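Long-range contact in laminin subunit ALPHA-1 (Mus musculus, PDB 2JD4), which forms the LG4-5 domain pair of a basement-membrane laminin chain, binds magnesium ions and probably helps anchor laminin to cell surfaces: residues K217-L222 with S315-T320. The protein carries 4 engineered substitutions. Residues are numbered along the deposited sequence; the frame is centred on the assembly and turned at random.
With MG (magnesium ion), chain D.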
loop_
_atom_site.group_PDB
_atom_site.type_symbol
_atom_site.label_atom_id
_atom_site.label_comp_id
_atom_site.label_asym_id
_atom_site.label_seq_id
_atom_site.Cartn_x
_atom_site.Cartn_y
_atom_site.Cartn_z
ATOM N N LYS A 217 -3.024 -15.320 15.415
ATOM C CA LYS A 217 -3.077 -16.726 15.815
ATOM C C LYS A 217 -3.307 -17.621 14.602
ATOM O O LYS A 217 -4.401 -17.633 14.038
ATOM C CB LYS A 217 -4.209 -16.949 16.825
ATOM C CG LYS A 217 -4.065 -16.163 18.116
ATOM C CD LYS A 217 -5.253 -16.406 19.035
ATOM C CE LYS A 217 -5.174 -15.539 20.278
ATOM N NZ LYS A 217 -6.343 -15.755 21.173
ATOM N N VAL A 218 -2.288 -18.377 14.207
ATOM C CA VAL A 218 -2.411 -19.257 13.052
ATOM C C VAL A 218 -3.421 -20.375 13.313
ATOM O O VAL A 218 -4.300 -20.635 12.490
ATOM C CB VAL A 218 -1.048 -19.873 12.679
ATOM C CG1 VAL A 218 -1.208 -20.832 11.523
ATOM C CG2 VAL A 218 -0.064 -18.760 12.307
ATOM N N ARG A 219 -3.288 -21.033 14.460
ATOM C CA ARG A 219 -4.186 -22.117 14.839
ATOM C C ARG A 219 -4.117 -23.294 13.865
ATOM O O ARG A 219 -3.039 -23.660 13.405
ATOM C CB ARG A 219 -5.627 -21.600 14.940
ATOM C CG ARG A 219 -5.757 -20.308 15.737
ATOM C CD ARG A 219 -5.389 -20.489 17.199
ATOM N NE ARG A 219 -6.535 -20.872 18.019
ATOM C CZ ARG A 219 -7.603 -20.104 18.217
ATOM N NH1 ARG A 219 -7.682 -18.905 17.654
ATOM N NH2 ARG A 219 -8.597 -20.535 18.983
ATOM N N LEU A 220 -5.269 -23.875 13.540
ATOM C CA LEU A 220 -5.303 -25.040 12.656
ATOM C C LEU A 220 -5.273 -24.796 11.151
ATOM O O LEU A 220 -4.528 -25.458 10.429
ATOM C CB LEU A 220 -6.524 -25.911 12.980
ATOM C CG LEU A 220 -6.564 -26.639 14.327
ATOM C CD1 LEU A 220 -6.622 -25.638 15.468
ATOM C CD2 LEU A 220 -7.778 -27.549 14.360
ATOM N N ASP A 221 -6.085 -23.863 10.667
ATOM C CA ASP A 221 -6.125 -23.607 9.234
ATOM C C ASP A 221 -5.837 -22.158 8.858
ATOM O O ASP A 221 -6.318 -21.218 9.500
ATOM C CB ASP A 221 -7.483 -24.041 8.671
ATOM C CG ASP A 221 -7.517 -24.027 7.155
ATOM O OD1 ASP A 221 -7.390 -22.934 6.561
ATOM O OD2 ASP A 221 -7.668 -25.114 6.557
ATOM N N LEU A 222 -5.042 -21.994 7.806
ATOM C CA LEU A 222 -4.661 -20.677 7.315
ATOM C C LEU A 222 -4.104 -20.786 5.897
ATOM O O LEU A 222 -3.230 -21.610 5.626
ATOM C CB LEU A 222 -3.603 -20.054 8.228
ATOM C CG LEU A 222 -3.007 -18.726 7.753
ATOM C CD1 LEU A 222 -4.079 -17.641 7.758
ATOM C CD2 LEU A 222 -1.853 -18.338 8.657
ATOM N N SER A 315 0.364 -33.011 16.901
ATOM C CA SER A 315 -0.320 -31.756 17.204
ATOM C C SER A 315 -0.652 -31.091 15.867
ATOM O O SER A 315 0.089 -31.248 14.897
ATOM C CB SER A 315 0.593 -30.838 18.019
ATOM O OG SER A 315 1.111 -31.505 19.155
ATOM N N THR A 316 -1.751 -30.346 15.813
ATOM C CA THR A 316 -2.153 -29.699 14.567
ATOM C C THR A 316 -2.314 -28.183 14.638
ATOM O O THR A 316 -2.457 -27.528 13.607
ATOM C CB THR A 316 -3.480 -30.292 14.047
ATOM O OG1 THR A 316 -4.481 -30.192 15.070
ATOM C CG2 THR A 316 -3.296 -31.750 13.659
ATOM N N SER A 317 -2.295 -27.623 15.841
ATOM C CA SER A 317 -2.459 -26.182 15.987
ATOM C C SER A 317 -1.144 -25.428 16.149
ATOM O O SER A 317 -0.318 -25.768 16.995
ATOM C CB SER A 317 -3.368 -25.877 17.180
ATOM O OG SER A 317 -3.474 -24.481 17.407
ATOM N N ALA A 318 -0.943 -24.412 15.313
ATOM C CA ALA A 318 0.255 -23.584 15.401
ATOM C C ALA A 318 -0.191 -22.448 16.302
ATOM O O ALA A 318 -0.752 -21.448 15.845
ATOM C CB ALA A 318 0.648 -23.058 14.035
ATOM N N ASP A 319 0.044 -22.617 17.593
ATOM C CA ASP A 319 -0.383 -21.627 18.561
ATOM C C ASP A 319 0.490 -20.395 18.648
ATOM O O ASP A 319 1.240 -20.213 19.604
ATOM C CB ASP A 319 -0.529 -22.287 19.928
ATOM C CG ASP A 319 -1.532 -23.422 19.903
ATOM O OD1 ASP A 319 -2.724 -23.155 19.630
ATOM O OD2 ASP A 319 -1.127 -24.577 20.128
ATOM N N THR A 320 0.385 -19.553 17.625
ATOM C CA THR A 320 1.128 -18.308 17.585
ATOM C C THR A 320 0.187 -17.254 18.143
ATOM O O THR A 320 -1.021 -17.472 18.239
ATOM C CB THR A 320 1.500 -17.904 16.142
ATOM O OG1 THR A 320 0.316 -17.519 15.429
ATOM C CG2 THR A 320 2.167 -19.063 15.418
HETATM MG MG MG D . 0.814 -25.559 20.463
HETATM O O HOH W 1 0.097 -27.153 19.177
HETATM O O HOH W 2 1.243 -24.163 21.824
HETATM O O HOH W 3 2.743 -26.658 20.670
#
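Val218 N donates to Thr320 OG1 (3.0 Å, 157° at the hydrogen) where the loops 217-222 and 315-320 run antiparallel, and Val218 CG2 lies 3.4 Å from the same oxygen. With chi1 at 70°, OG1 sits between its own backbone N and carbonyl carbon and also hydrogen-bonds Tyr216 O. A valine in place of Thr320 would probably leave Val218 N and Tyr216 O without their hydroxyl partner. Arg219 engages through its backbone, in a single antiparallel bridge with Ala318. Its N donates to Ala318 O (2.9 Å); Thr320 N reaches the same oxygen from the opposite face of the carbonyl plane, closing an inverse gamma turn centred on Asp319. Ala318 N returns a nearly straight bond to Arg219 O (173°). Leu220 lays CD1 against Ser317 CB at 3.7 Å. Ser317 OG donates to Asp319 OD1 (2.7 Å) from above the carboxylate plane, and Asp319 OD2 binds magnesium at 2.2 Å, the site shared with Asp246. The side chains of Val218 and Ala318 also touch Lys292 of strand 286-293, whose NZ hydrogen-bonds Thr316 O, Arg219 O and Leu220 O. The loops run on into strands 222-230 and 322-326 of the laminin G sandwich.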